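Structural polyprotein, VP3 (PDB 5CDD) probably serves as a structural component of the Israeli acute paralysis virus capsid, one of the jelly-roll coat proteins that assemble into its shell. Local coordinates at residues P63-V68 with V259-A264; G89-G94 with M137-T142. All coordinates share one frame; numbering follows the deposited sequence.

Contact 1 (P63-V68 with V259-A264); sequences PAVKHV and VVWKWA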
loop_
_atom_site.group_PDB
_atom_site.type_symbol
_atom_site.label_atom_id
_atom_site.label_comp_id
_atom_site.label_asym_id
_atom_site.label_seq_id
_atom_site.Cartn_x
_atom_site.Cartn_y
_atom_site.Cartn_z
ATOM N N PRO B 63 39.296 -29.213 -19.842
ATOM C CA PRO B 63 40.286 -29.525 -20.879
ATOM C C PRO B 63 40.071 -30.884 -21.539
ATOM O O PRO B 63 39.580 -31.824 -20.913
ATOM C CB PRO B 63 41.612 -29.468 -20.120
ATOM C CG PRO B 63 41.322 -28.539 -18.977
ATOM C CD PRO B 63 39.958 -29.000 -18.546
ATOM N N ALA B 64 40.452 -30.979 -22.809
ATOM C CA ALA B 64 40.320 -32.222 -23.561
ATOM C C ALA B 64 41.400 -32.289 -24.638
ATOM O O ALA B 64 41.793 -31.264 -25.199
ATOM C CB ALA B 64 38.939 -32.310 -24.197
ATOM N N VAL B 65 41.880 -33.496 -24.922
ATOM C CA VAL B 65 42.918 -33.692 -25.930
ATOM C C VAL B 65 42.330 -33.812 -27.335
ATOM O O VAL B 65 41.459 -34.643 -27.585
ATOM C CB VAL B 65 43.739 -34.964 -25.644
ATOM C CG1 VAL B 65 44.843 -35.103 -26.655
ATOM C CG2 VAL B 65 44.333 -34.896 -24.270
ATOM N N LYS B 66 42.817 -32.978 -28.248
ATOM C CA LYS B 66 42.350 -33.000 -29.625
ATOM C C LYS B 66 43.394 -33.614 -30.554
ATOM O O LYS B 66 43.046 -34.216 -31.572
ATOM C CB LYS B 66 42.007 -31.580 -30.092
ATOM C CG LYS B 66 40.749 -30.990 -29.468
ATOM C CD LYS B 66 39.480 -31.668 -29.980
ATOM C CE LYS B 66 39.270 -31.436 -31.468
ATOM N NZ LYS B 66 38.007 -32.047 -31.970
ATOM N N HIS B 67 44.668 -33.473 -30.199
ATOM C CA HIS B 67 45.744 -34.009 -31.024
ATOM C C HIS B 67 46.895 -34.637 -30.248
ATOM O O HIS B 67 47.209 -34.230 -29.131
ATOM C CB HIS B 67 46.323 -32.907 -31.913
ATOM C CG HIS B 67 45.300 -32.176 -32.720
ATOM N ND1 HIS B 67 44.510 -32.800 -33.660
ATOM C CD2 HIS B 67 44.934 -30.872 -32.723
ATOM C CE1 HIS B 67 43.700 -31.912 -34.209
ATOM N NE2 HIS B 67 43.937 -30.734 -33.657
ATOM N N VAL B 68 47.515 -35.636 -30.866
ATOM C CA VAL B 68 48.672 -36.326 -30.313
ATOM C C VAL B 68 49.580 -36.520 -31.524
ATOM O O VAL B 68 49.595 -37.582 -32.145
ATOM C CB VAL B 68 48.310 -37.706 -29.717
ATOM C CG1 VAL B 68 49.563 -38.374 -29.176
ATOM C CG2 VAL B 68 47.292 -37.544 -28.602
ATOM N N VAL B 259 51.160 -33.425 -27.437
ATOM C CA VAL B 259 49.759 -33.483 -27.042
ATOM C C VAL B 259 49.171 -32.076 -27.014
ATOM O O VAL B 259 49.801 -31.141 -26.520
ATOM C CB VAL B 259 49.602 -34.125 -25.648
ATOM C CG1 VAL B 259 48.130 -34.270 -25.302
ATOM C CG2 VAL B 259 50.287 -35.478 -25.625
ATOM N N VAL B 260 47.963 -31.933 -27.550
ATOM C CA VAL B 260 47.298 -30.636 -27.589
ATOM C C VAL B 260 45.940 -30.671 -26.897
ATOM O O VAL B 260 45.053 -31.428 -27.291
ATOM C CB VAL B 260 47.091 -30.162 -29.041
ATOM C CG1 VAL B 260 46.442 -28.788 -29.051
ATOM C CG2 VAL B 260 48.422 -30.132 -29.772
ATOM N N TRP B 261 45.790 -29.848 -25.862
ATOM C CA TRP B 261 44.539 -29.764 -25.118
ATOM C C TRP B 261 43.785 -28.512 -25.551
ATOM O O TRP B 261 44.397 -27.507 -25.909
ATOM C CB TRP B 261 44.806 -29.700 -23.613
ATOM C CG TRP B 261 45.460 -30.925 -23.052
ATOM C CD1 TRP B 261 46.754 -31.325 -23.235
ATOM C CD2 TRP B 261 44.851 -31.912 -22.211
ATOM N NE1 TRP B 261 46.989 -32.499 -22.556
ATOM C CE2 TRP B 261 45.837 -32.880 -21.920
ATOM C CE3 TRP B 261 43.566 -32.071 -21.673
ATOM C CZ2 TRP B 261 45.578 -33.994 -21.114
ATOM C CZ3 TRP B 261 43.309 -33.180 -20.871
ATOM C CH2 TRP B 261 44.312 -34.126 -20.600
ATOM N N LYS B 262 42.457 -28.575 -25.511
ATOM C CA LYS B 262 41.634 -27.441 -25.914
ATOM C C LYS B 262 40.493 -27.147 -24.944
ATOM O O LYS B 262 39.864 -28.061 -24.407
ATOM C CB LYS B 262 41.058 -27.692 -27.312
ATOM C CG LYS B 262 40.112 -26.607 -27.805
ATOM C CD LYS B 262 39.525 -26.952 -29.165
ATOM C CE LYS B 262 38.569 -25.869 -29.642
ATOM N NZ LYS B 262 38.028 -26.144 -31.002
ATOM N N TRP B 263 40.238 -25.861 -24.724
ATOM C CA TRP B 263 39.158 -25.414 -23.849
ATOM C C TRP B 263 38.987 -23.908 -24.043
ATOM O O TRP B 263 39.834 -23.262 -24.661
ATOM C CB TRP B 263 39.461 -25.766 -22.384
ATOM C CG TRP B 263 40.465 -24.892 -21.696
ATOM C CD1 TRP B 263 40.216 -23.725 -21.031
ATOM C CD2 TRP B 263 41.878 -25.113 -21.604
ATOM N NE1 TRP B 263 41.386 -23.206 -20.528
ATOM C CE2 TRP B 263 42.422 -24.038 -20.867
ATOM C CE3 TRP B 263 42.738 -26.115 -22.074
ATOM C CZ2 TRP B 263 43.790 -23.935 -20.587
ATOM C CZ3 TRP B 263 44.101 -26.013 -21.795
ATOM C CH2 TRP B 263 44.609 -24.929 -21.059
ATOM N N ALA B 264 37.891 -23.352 -23.536
ATOM C CA ALA B 264 37.631 -21.924 -23.699
ATOM C C ALA B 264 37.401 -21.169 -22.395
ATOM O O ALA B 264 37.068 -21.757 -21.365
ATOM C CB ALA B 264 36.435 -21.726 -24.624
#
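The W261 indole carries V65 on one face: CG2 stands over the centre of the six-membered ring, 3.4 Å from its centroid and 12° off the normal, a CH-pi contact. R140 makes a cation-pi interaction with the opposite face, while the backbone of P63 and A64 borders the rim near CE3. P63 leans its CG over the rim of the W263 ring, and the H67 imidazole has K66 CB above one face, toward the rim, and V260 CB near its edge. V65 serves two neighbours because CG1 is anti to the backbone N (chi1 -177°), which sets CG1 3.7 Å from V259 CG1 and leaves CG2 for the indole. The backbones pair antiparallel, K262 N bonded to A64 O at 2.8 Å and V260 N to H67 O at 2.9 Å. Between these, K66 N meets V260 O nearly head-on (C=O...N angle 175°). That K66 and H67 share V260 as partner marks a classic beta bulge, which moves the register on by one residue. K66 NZ and K262 NZ lie 6.0 Å apart; both form salt bridges to E124, which probably offsets their repulsion, and S99 OG also binds K66 NZ. V65 and W261 pack on T117 of a neighbouring subunit, H67 and V260 on I91 of strand 90-92, and A64 on helix 122-127; along its other edge, strand 255-265 pairs with strand 132-144.

Contact 2 (G89-G94 with M137-T142); sequences GVIPVG and MCYRIT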
loop_
_atom_site.group_PDB
_atom_site.type_symbol
_atom_site.label_atom_id
_atom_site.label_comp_id
_atom_site.label_asym_id
_atom_site.label_seq_id
_atom_site.Cartn_x
_atom_site.Cartn_y
_atom_site.Cartn_z
ATOM N N GLY B 89 48.866 -29.843 -36.906
ATOM C CA GLY B 89 50.056 -29.087 -37.241
ATOM C C GLY B 89 49.523 -27.676 -37.344
ATOM O O GLY B 89 50.144 -26.691 -36.944
ATOM N N VAL B 90 48.323 -27.627 -37.912
ATOM C CA VAL B 90 47.552 -26.418 -38.167
ATOM C C VAL B 90 46.245 -26.581 -37.393
ATOM O O VAL B 90 45.471 -27.506 -37.648
ATOM C CB VAL B 90 47.227 -26.237 -39.664
ATOM C CG1 VAL B 90 46.477 -24.930 -39.870
ATOM C CG2 VAL B 90 48.507 -26.247 -40.484
ATOM N N ILE B 91 46.007 -25.684 -36.443
ATOM C CA ILE B 91 44.804 -25.756 -35.624
ATOM C C ILE B 91 43.883 -24.549 -35.768
ATOM O O ILE B 91 44.260 -23.424 -35.436
ATOM C CB ILE B 91 45.171 -25.902 -34.133
ATOM C CG1 ILE B 91 46.059 -27.131 -33.938
ATOM C CG2 ILE B 91 43.906 -26.024 -33.293
ATOM C CD1 ILE B 91 46.554 -27.308 -32.524
ATOM N N PRO B 92 42.657 -24.768 -36.272
ATOM C CA PRO B 92 41.713 -23.661 -36.432
ATOM C C PRO B 92 41.342 -23.117 -35.054
ATOM O O PRO B 92 40.807 -23.846 -34.215
ATOM C CB PRO B 92 40.521 -24.319 -37.126
ATOM C CG PRO B 92 41.148 -25.429 -37.898
ATOM C CD PRO B 92 42.142 -25.989 -36.914
ATOM N N VAL B 93 41.640 -21.844 -34.816
ATOM C CA VAL B 93 41.327 -21.228 -33.534
ATOM C C VAL B 93 39.843 -20.890 -33.473
ATOM O O VAL B 93 39.372 -20.023 -34.197
ATOM C CB VAL B 93 42.146 -19.939 -33.322
ATOM C CG1 VAL B 93 41.743 -19.272 -32.019
ATOM C CG2 VAL B 93 43.627 -20.270 -33.304
ATOM N N GLY B 94 39.108 -21.583 -32.610
ATOM C CA GLY B 94 37.684 -21.330 -32.489
ATOM C C GLY B 94 37.018 -22.313 -31.551
ATOM O O GLY B 94 37.504 -23.430 -31.363
ATOM N N MET B 137 40.107 -18.624 -26.678
ATOM C CA MET B 137 40.485 -20.016 -26.864
ATOM C C MET B 137 41.813 -20.340 -26.203
ATOM O O MET B 137 42.803 -19.631 -26.393
ATOM C CB MET B 137 40.548 -20.347 -28.353
ATOM C CG MET B 137 39.224 -20.149 -29.072
ATOM S SD MET B 137 37.850 -20.912 -28.181
ATOM C CE MET B 137 38.300 -22.645 -28.270
ATOM N N CYS B 138 41.828 -21.416 -25.426
ATOM C CA CYS B 138 43.036 -21.832 -24.729
ATOM C C CYS B 138 43.520 -23.186 -25.222
ATOM O O CYS B 138 42.730 -24.109 -25.426
ATOM C CB CYS B 138 42.777 -21.888 -23.227
ATOM S SG CYS B 138 42.250 -20.312 -22.536
ATOM N N TYR B 139 44.832 -23.290 -25.407
ATOM C CA TYR B 139 45.451 -24.516 -25.889
ATOM C C TYR B 139 46.708 -24.819 -25.084
ATOM O O TYR B 139 47.528 -23.932 -24.853
ATOM C CB TYR B 139 45.823 -24.354 -27.368
ATOM C CG TYR B 139 44.656 -23.996 -28.261
ATOM C CD1 TYR B 139 43.766 -24.973 -28.701
ATOM C CD2 TYR B 139 44.428 -22.674 -28.648
ATOM C CE1 TYR B 139 42.676 -24.647 -29.505
ATOM C CE2 TYR B 139 43.335 -22.335 -29.452
ATOM C CZ TYR B 139 42.464 -23.329 -29.876
ATOM O OH TYR B 139 41.378 -23.008 -30.663
ATOM N N ARG B 140 46.848 -26.064 -24.642
ATOM C CA ARG B 140 48.034 -26.470 -23.898
ATOM C C ARG B 140 48.787 -27.472 -24.755
ATOM O O ARG B 140 48.241 -28.505 -25.134
ATOM C CB ARG B 140 47.657 -27.103 -22.558
ATOM C CG ARG B 140 48.853 -27.517 -21.712
ATOM C CD ARG B 140 48.461 -27.672 -20.244
ATOM N NE ARG B 140 47.467 -28.721 -20.031
ATOM C CZ ARG B 140 47.747 -30.008 -19.861
ATOM N NH1 ARG B 140 49.002 -30.421 -19.873
ATOM N NH2 ARG B 140 46.765 -30.880 -19.685
ATOM N N ILE B 141 50.040 -27.155 -25.061
ATOM C CA ILE B 141 50.872 -28.008 -25.894
ATOM C C ILE B 141 51.967 -28.674 -25.069
ATOM O O ILE B 141 52.869 -28.012 -24.549
ATOM C CB ILE B 141 51.496 -27.187 -27.029
ATOM C CG1 ILE B 141 50.380 -26.477 -27.805
ATOM C CG2 ILE B 141 52.313 -28.089 -27.944
ATOM C CD1 ILE B 141 50.879 -25.512 -28.855
ATOM N N THR B 142 51.864 -29.993 -24.953
ATOM C CA THR B 142 52.818 -30.779 -24.187
ATOM C C THR B 142 53.692 -31.622 -25.112
ATOM O O THR B 142 53.216 -32.180 -26.098
ATOM C CB THR B 142 52.100 -31.735 -23.216
ATOM O OG1 THR B 142 51.134 -31.011 -22.441
ATOM C CG2 THR B 142 53.112 -32.394 -22.291
#
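M137 reaches G94 through a chain bent at chi2 and chi3: chi1 of -60° sets CG anti to the carbonyl carbon, and the bends, at chi2 -48° and chi3 -64°, bring CE to 3.3 Å from G94 O. Two residues on, Y139 likewise has CG anti to its carbonyl carbon, and its ring extends toward the 89-94 segment until OH accepts a weak, 3.3 Å hydrogen bond from G94 N. Most of the remaining contact is apolar. V93 CG1 packs against both side chains, 4.0 Å from M137 CG and 4.3 Å from Y139 CE2, arriving at the edge of the ring near its plane. The V93 and M137 side chains pass one another running opposite ways, whereas V93 and Y139 run at a slant. I91 CG2 approaches the ring obliquely, 4.2 Å from Y139 CE1. All the touching residues are buried, and the contact joins the strand 90-92 region of one sheet to strand 132-144 of the other, consistent with the two-layered jelly roll of rhinovirus-like capsid proteins. Strand 90-92 lies at the margin of its sheet, paired with strand 236-247, whose L238 touches both V93 and Y139; strand 132-144 is bordered by strands 202-205 and 255-265.

Overall arrangement
From the N terminus, the chain lays down strand 64-72, then strand 90-92, and passes helix 122-127 before strand 132-144 closes the short loop of contact 2. Only much later does strand 255-265 return to pair with 63-68, so contact 1 closes the longer loop and contact 2 is nested inside it. Contact 1 joins neighbours within one sheet, whereas contact 2 ties that sheet to the facing one. Their centres are 7 Å apart. V259 N lies 2.8 Å from T142 O, a probable backbone hydrogen bond, and K262 reaches from its strand to the loop after strand 90-92, its NZ probably bonded to G94 O and its aliphatic chain packed against M137 and Y139.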